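Local coordinates for protein putative phosphomethylpyrimidine kinase (Bacteroides thetaiotaomicron, PDB 3MBH) that probably phosphorylates pyridoxal with ATP as a pyridoxal kinase of the ribokinase superfamily, and holds pyridoxal in its substrate pocket, at residues G224-S229 against Q250-G255; R257-Y262 against G269-K274. All blocks are in the same frame, centred on the assembly; numbering follows the deposited sequence. Where two conformers were deposited one is given.

How the contacts relate
Going along the chain from the N terminus, helix 223-236 comes first and meets the later part of helix 241-257 in contact 1, closing a helical hairpin. Only then does contact 2 open: the chain leaves helix 241-257, makes a short loop and returns as 269-274, which leads into the short helix 272-275. The two contacts therefore follow in series, neither nested nor crossed, but they touch. Gly255 O probably accepts a hydrogen bond from Leu271 N at 3.2 Å, Phe251 of contact 1 packs on Leu272, and Thr226 meets Ile270. Together they tie the helix that carries a pyridoxal-binding aspartate to the returning loop, and both contacts also touch a second subunit.

Contact 1: G224-S229 against Q250-G255; sequences GDTFTS and QFILQG. With PXL (3-hydroxy-5-(hydroxymethyl)-2-methylisonicotinaldehyde), chain G.
The helical segments 224-229 and 250-255 run closer to antiparallel than to perpendicular, at 143°, their axes 9.9 Å apart at closest approach, and Phe227 and Ile252 are the pair with nearest CA atoms. No hydrogen bond crosses between them; the join is apolar and buried. Thr226 keeps OG1 beside its own backbone N (chi1 -66°), which sets its methyl anti to that N and directs it across: CG2 reaches the ring edge of Phe251 at CD2, 3.6 Å away, and also meets Ile252 CG1. A small branched residue suits this spot between a ring and an aliphatic chain. Ile252 extends CD1 to Phe227 CB at 3.6 Å, and the same methyl lies in plane at the edge of the Phe227 ring. Gly224 and Asp225 close the GTGD signature of ribokinase-like kinases, whose aspartate is, in relatives, the catalytic base. Here Asp225 OD2 accepts a 2.6 Å hydrogen bond from OP4 of pyridoxal and another from Ser23 N. With an alanine in its place, the pyridoxal hydroxymethyl and the Ser23 amide would probably lose the acceptor they share. Ser229 N and OG grip Asp225 O from opposite faces of its carbonyl plane.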
loop_
_atom_site.group_PDB
_atom_site.type_symbol
_atom_site.label_atom_id
_atom_site.label_comp_id
_atom_site.label_asym_id
_atom_site.label_seq_id
_atom_site.Cartn_x
_atom_site.Cartn_y
_atom_site.Cartn_z
ATOM N N GLY A 224 -27.342 4.613 -2.147
ATOM C CA GLY A 224 -27.796 4.093 -0.856
ATOM C C GLY A 224 -27.247 2.690 -0.550
ATOM O O GLY A 224 -26.950 2.369 0.584
ATOM N N ASP A 225 -27.109 1.860 -1.585
ATOM C CA ASP A 225 -26.520 0.572 -1.433
ATOM C C ASP A 225 -25.024 0.683 -1.147
ATOM O O ASP A 225 -24.494 -0.048 -0.302
ATOM C CB ASP A 225 -26.790 -0.321 -2.650
ATOM C CG ASP A 225 -28.279 -0.512 -2.927
ATOM O OD1 ASP A 225 -29.084 -0.754 -1.977
ATOM O OD2 ASP A 225 -28.632 -0.385 -4.124
ATOM N N THR A 226 -24.343 1.613 -1.794
ATOM C CA THR A 226 -22.915 1.826 -1.509
ATOM C C THR A 226 -22.758 2.362 -0.093
ATOM O O THR A 226 -21.940 1.861 0.682
ATOM C CB THR A 226 -22.283 2.821 -2.486
ATOM O OG1 THR A 226 -22.285 2.249 -3.775
ATOM C CG2 THR A 226 -20.843 3.172 -2.083
ATOM N N PHE A 227 -23.561 3.356 0.250
ATOM C CA PHE A 227 -23.554 3.921 1.591
ATOM C C PHE A 227 -23.753 2.873 2.713
ATOM O O PHE A 227 -22.995 2.806 3.671
ATOM C CB PHE A 227 -24.629 5.014 1.724
ATOM C CG PHE A 227 -24.689 5.633 3.096
ATOM C CD1 PHE A 227 -23.874 6.685 3.424
ATOM C CD2 PHE A 227 -25.554 5.134 4.069
ATOM C CE1 PHE A 227 -23.903 7.230 4.717
ATOM C CE2 PHE A 227 -25.593 5.677 5.372
ATOM C CZ PHE A 227 -24.782 6.723 5.681
ATOM N N THR A 228 -24.795 2.070 2.564
ATOM C CA THR A 228 -25.176 1.098 3.587
ATOM C C THR A 228 -24.182 -0.040 3.654
ATOM O O THR A 228 -23.870 -0.500 4.765
ATOM C CB THR A 228 -26.682 0.646 3.445
ATOM O OG1 THR A 228 -27.495 1.833 3.434
ATOM C CG2 THR A 228 -27.102 -0.331 4.609
ATOM N N SER A 229 -23.607 -0.425 2.502
ATOM C CA SER A 229 -22.570 -1.466 2.457
ATOM C C SER A 229 -21.309 -0.998 3.245
ATOM O O SER A 229 -20.759 -1.760 4.078
ATOM C CB SER A 229 -22.164 -1.784 1.006
ATOM O OG SER A 229 -23.161 -2.511 0.318
ATOM N N GLN A 250 -17.138 9.689 2.399
ATOM C CA GLN A 250 -15.920 9.974 1.663
ATOM C C GLN A 250 -15.721 9.022 0.493
ATOM O O GLN A 250 -15.306 9.447 -0.568
ATOM C CB GLN A 250 -14.723 10.039 2.616
ATOM C CG GLN A 250 -14.928 11.327 3.496
ATOM C CD GLN A 250 -13.828 11.562 4.492
ATOM O OE1 GLN A 250 -12.653 11.305 4.182
ATOM N NE2 GLN A 250 -14.195 12.035 5.707
ATOM N N PHE A 251 -16.100 7.766 0.673
ATOM C CA PHE A 251 -16.002 6.766 -0.384
ATOM C C PHE A 251 -16.913 7.152 -1.516
ATOM O O PHE A 251 -16.484 7.175 -2.648
ATOM C CB PHE A 251 -16.365 5.374 0.127
ATOM C CG PHE A 251 -16.193 4.289 -0.871
ATOM C CD1 PHE A 251 -14.922 3.918 -1.295
ATOM C CD2 PHE A 251 -17.298 3.620 -1.395
ATOM C CE1 PHE A 251 -14.762 2.880 -2.238
ATOM C CE2 PHE A 251 -17.147 2.587 -2.283
ATOM C CZ PHE A 251 -15.872 2.221 -2.722
ATOM N N ILE A 252 -18.146 7.508 -1.202
ATOM C CA ILE A 252 -19.114 7.927 -2.214
ATOM C C ILE A 252 -18.662 9.199 -2.943
ATOM O O ILE A 252 -18.830 9.289 -4.145
ATOM C CB ILE A 252 -20.532 8.157 -1.612
ATOM C CG1 ILE A 252 -21.118 6.822 -1.153
ATOM C CG2 ILE A 252 -21.469 8.838 -2.643
ATOM C CD1 ILE A 252 -22.297 6.995 -0.193
ATOM N N LEU A 253 -18.111 10.155 -2.218
ATOM C CA LEU A 253 -17.615 11.388 -2.838
ATOM C C LEU A 253 -16.558 11.094 -3.879
ATOM O O LEU A 253 -16.600 11.624 -4.971
ATOM C CB LEU A 253 -17.062 12.383 -1.807
ATOM C CG LEU A 253 -16.546 13.739 -2.303
ATOM C CD1 LEU A 253 -17.594 14.471 -3.186
ATOM C CD2 LEU A 253 -16.138 14.639 -1.073
ATOM N N GLN A 254 -15.653 10.198 -3.529
ATOM C CA GLN A 254 -14.592 9.752 -4.428
ATOM C C GLN A 254 -15.134 9.069 -5.640
ATOM O O GLN A 254 -14.685 9.342 -6.733
ATOM C CB GLN A 254 -13.623 8.816 -3.698
ATOM C CG GLN A 254 -12.888 9.499 -2.673
ATOM C CD GLN A 254 -11.921 8.602 -2.021
ATOM O OE1 GLN A 254 -10.781 8.518 -2.488
ATOM N NE2 GLN A 254 -12.363 7.850 -0.990
ATOM N N GLY A 255 -16.112 8.189 -5.425
ATOM C CA GLY A 255 -16.826 7.530 -6.514
ATOM C C GLY A 255 -17.576 8.466 -7.457
ATOM O O GLY A 255 -17.673 8.202 -8.641
HETATM O OP4 PXL G . -31.169 0.166 -3.629
HETATM C C5A PXL G . -31.506 0.819 -4.843
HETATM C C5 PXL G . -32.038 -0.223 -5.833
HETATM C C6 PXL G . -31.860 -1.588 -5.730
HETATM N N1 PXL G . -32.380 -2.437 -6.616
HETATM C C2 PXL G . -33.079 -2.109 -7.722
HETATM C C3 PXL G . -33.318 -0.677 -7.953
HETATM C C4 PXL G . -32.792 0.274 -6.946
HETATM C C4A PXL G . -32.896 1.728 -7.057
HETATM O O4A PXL G . -33.217 2.082 -8.147
HETATM O O3 PXL G . -34.036 -0.187 -8.976
HETATM C C2A PXL G . -33.520 -3.252 -8.620
#

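Contact 2: R257-Y262 against G269-K274; sequences RATFGY and GILLEK
Leu271 reaches from 269-274 into a patch formed by Ala258, Thr259 and Tyr262, and its CA lies 6.1 Å from that of Ala258. Its CB packs on Ala258 CB at 4.0 Å; the small methyl of alanine lets the two backbones come this close. One bond further, CG meets Thr259 CG2 at 4.1 Å, the two side chains passing at a slant. At the tip, CD1 touches two oxygens, Tyr262 OH at 3.5 Å and Ala258 O at 3.6 Å, both van der Waals contacts of a methyl; no hydrogen bond joins the segments. Tyr262 and Leu271 approach from opposite directions. The tyrosine has CG between its backbone N and carbonyl carbon (chi1 63°), a torsion that swings the ring back along its own segment, with Ala258 O in plane at the ring edge and the hydroxyl reaching the leucine. Thr259 suits its place by having two faces: CG2 serves the apolar side, while OG1 is hydrogen-bonded to Ile256 O in the preceding helix. Lys274 adds the aliphatic part of its chain, its CG lying 4.3 Å from Ala258 CB. Leu271 is further enclosed by Arg21 and Tyr264 of its own chain and by Val7 of a third subunit. Gly269, whose carbonyl O lies near Thr259 CG2, has a positive phi (96°) at which a CB would press against the preceding carbonyl oxygen. The leucine that fills the patch is itself the centre of an inverse gamma turn, closed by a weak bond from Leu272 N to Ile270 O, just ahead of the short, weakly bonded helix 272-275.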
loop_
_atom_site.group_PDB
_atom_site.type_symbol
_atom_site.label_atom_id
_atom_site.label_comp_id
_atom_site.label_asym_id
_atom_site.label_seq_id
_atom_site.Cartn_x
_atom_site.Cartn_y
_atom_site.Cartn_z
ATOM N N ARG A 257 -16.766 11.924 -7.801
ATOM C CA ARG A 257 -15.619 12.689 -8.345
ATOM C C ARG A 257 -14.882 11.992 -9.503
ATOM O O ARG A 257 -14.258 12.643 -10.331
ATOM C CB ARG A 257 -14.595 12.942 -7.228
ATOM C CG ARG A 257 -14.750 14.254 -6.474
ATOM C CD ARG A 257 -14.219 14.188 -5.048
ATOM N NE ARG A 257 -12.793 14.497 -4.928
ATOM C CZ ARG A 257 -12.299 15.699 -4.684
ATOM N NH1 ARG A 257 -11.003 15.866 -4.571
ATOM N NH2 ARG A 257 -13.089 16.742 -4.563
ATOM N N ALA A 258 -14.917 10.657 -9.500
ATOM C CA ALA A 258 -14.273 9.834 -10.526
ATOM C C ALA A 258 -15.068 9.893 -11.842
ATOM O O ALA A 258 -14.506 9.636 -12.888
ATOM C CB ALA A 258 -14.077 8.354 -10.012
ATOM N N THR A 259 -16.353 10.253 -11.811
ATOM C CA THR A 259 -17.162 10.383 -13.046
ATOM C C THR A 259 -17.053 11.736 -13.723
ATOM O O THR A 259 -17.664 11.952 -14.780
ATOM C CB THR A 259 -18.684 10.161 -12.774
ATOM O OG1 THR A 259 -19.239 11.289 -12.094
ATOM C CG2 THR A 259 -18.933 8.879 -12.043
ATOM N N PHE A 260 -16.307 12.670 -13.150
ATOM C CA PHE A 260 -16.317 14.020 -13.656
ATOM C C PHE A 260 -15.343 14.248 -14.841
ATOM O O PHE A 260 -14.238 13.705 -14.922
ATOM C CB PHE A 260 -15.953 15.072 -12.607
ATOM C CG PHE A 260 -16.882 15.190 -11.426
ATOM C CD1 PHE A 260 -18.184 14.663 -11.408
ATOM C CD2 PHE A 260 -16.458 15.974 -10.352
ATOM C CE1 PHE A 260 -18.973 14.839 -10.339
ATOM C CE2 PHE A 260 -17.232 16.180 -9.286
ATOM C CZ PHE A 260 -18.494 15.620 -9.241
ATOM N N GLY A 261 -15.733 15.138 -15.724
ATOM C CA GLY A 261 -14.796 15.580 -16.756
ATOM C C GLY A 261 -14.915 14.819 -18.065
ATOM O O GLY A 261 -14.096 14.951 -18.948
ATOM N N TYR A 262 -15.962 14.035 -18.189
ATOM C CA TYR A 262 -16.298 13.459 -19.492
ATOM C C TYR A 262 -17.735 13.057 -19.469
ATOM O O TYR A 262 -18.367 13.095 -18.396
ATOM C CB TYR A 262 -15.422 12.255 -19.813
ATOM C CG TYR A 262 -15.608 11.155 -18.862
ATOM C CD1 TYR A 262 -15.114 11.258 -17.561
ATOM C CD2 TYR A 262 -16.308 9.984 -19.240
ATOM C CE1 TYR A 262 -15.318 10.215 -16.642
ATOM C CE2 TYR A 262 -16.487 8.930 -18.340
ATOM C CZ TYR A 262 -15.976 9.081 -17.048
ATOM O OH TYR A 262 -16.122 8.087 -16.149
ATOM N N GLY A 269 -24.168 4.727 -12.181
ATOM C CA GLY A 269 -23.718 4.764 -10.809
ATOM C C GLY A 269 -22.376 5.423 -10.591
ATOM O O GLY A 269 -21.716 5.903 -11.539
ATOM N N ILE A 270 -21.964 5.426 -9.340
ATOM C CA ILE A 270 -20.577 5.792 -8.996
ATOM C C ILE A 270 -19.561 4.886 -9.658
ATOM O O ILE A 270 -19.902 3.750 -10.049
ATOM C CB ILE A 270 -20.372 5.893 -7.468
ATOM C CG1 ILE A 270 -20.436 4.523 -6.789
ATOM C CG2 ILE A 270 -21.423 6.839 -6.933
ATOM C CD1 ILE A 270 -19.777 4.440 -5.407
ATOM N N LEU A 271 -18.349 5.388 -9.894
ATOM C CA LEU A 271 -17.327 4.531 -10.484
ATOM C C LEU A 271 -16.640 3.673 -9.418
ATOM O O LEU A 271 -15.468 3.895 -9.062
ATOM C CB LEU A 271 -16.315 5.295 -11.293
ATOM C CG LEU A 271 -16.631 5.579 -12.735
ATOM C CD1 LEU A 271 -15.386 6.209 -13.345
ATOM C CD2 LEU A 271 -17.092 4.356 -13.539
ATOM N N LEU A 272 -17.415 2.712 -8.936
ATOM C CA LEU A 272 -17.060 1.853 -7.841
ATOM C C LEU A 272 -15.670 1.222 -8.010
ATOM O O LEU A 272 -14.805 1.341 -7.129
ATOM C CB LEU A 272 -18.162 0.769 -7.678
ATOM C CG LEU A 272 -17.891 -0.116 -6.454
ATOM C CD1 LEU A 272 -17.802 0.765 -5.131
ATOM C CD2 LEU A 272 -18.990 -1.155 -6.335
ATOM N N GLU A 273 -15.429 0.596 -9.163
ATOM C CA GLU A 273 -14.172 -0.158 -9.363
ATOM C C GLU A 273 -13.000 0.689 -9.396
ATOM O O GLU A 273 -11.892 0.280 -9.018
ATOM C CB GLU A 273 -14.230 -1.073 -10.594
ATOM C CG GLU A 273 -15.268 -2.157 -10.404
ATOM C CD GLU A 273 -16.650 -1.728 -10.624
ATOM O OE1 GLU A 273 -16.874 -0.574 -11.131
ATOM O OE2 GLU A 273 -17.540 -2.540 -10.294
ATOM N N LYS A 274 -13.235 1.949 -9.711
ATOM C CA LYS A 274 -12.165 2.881 -9.786
ATOM C C LYS A 274 -11.739 3.337 -8.403
ATOM O O LYS A 274 -10.576 3.714 -8.213
ATOM C CB LYS A 274 -12.623 4.054 -10.676
ATOM C CG LYS A 274 -11.606 4.989 -11.105
ATOM C CD LYS A 274 -10.754 4.523 -12.252
ATOM C CE LYS A 274 -9.595 5.588 -12.343
ATOM N NZ LYS A 274 -8.614 5.300 -13.381
#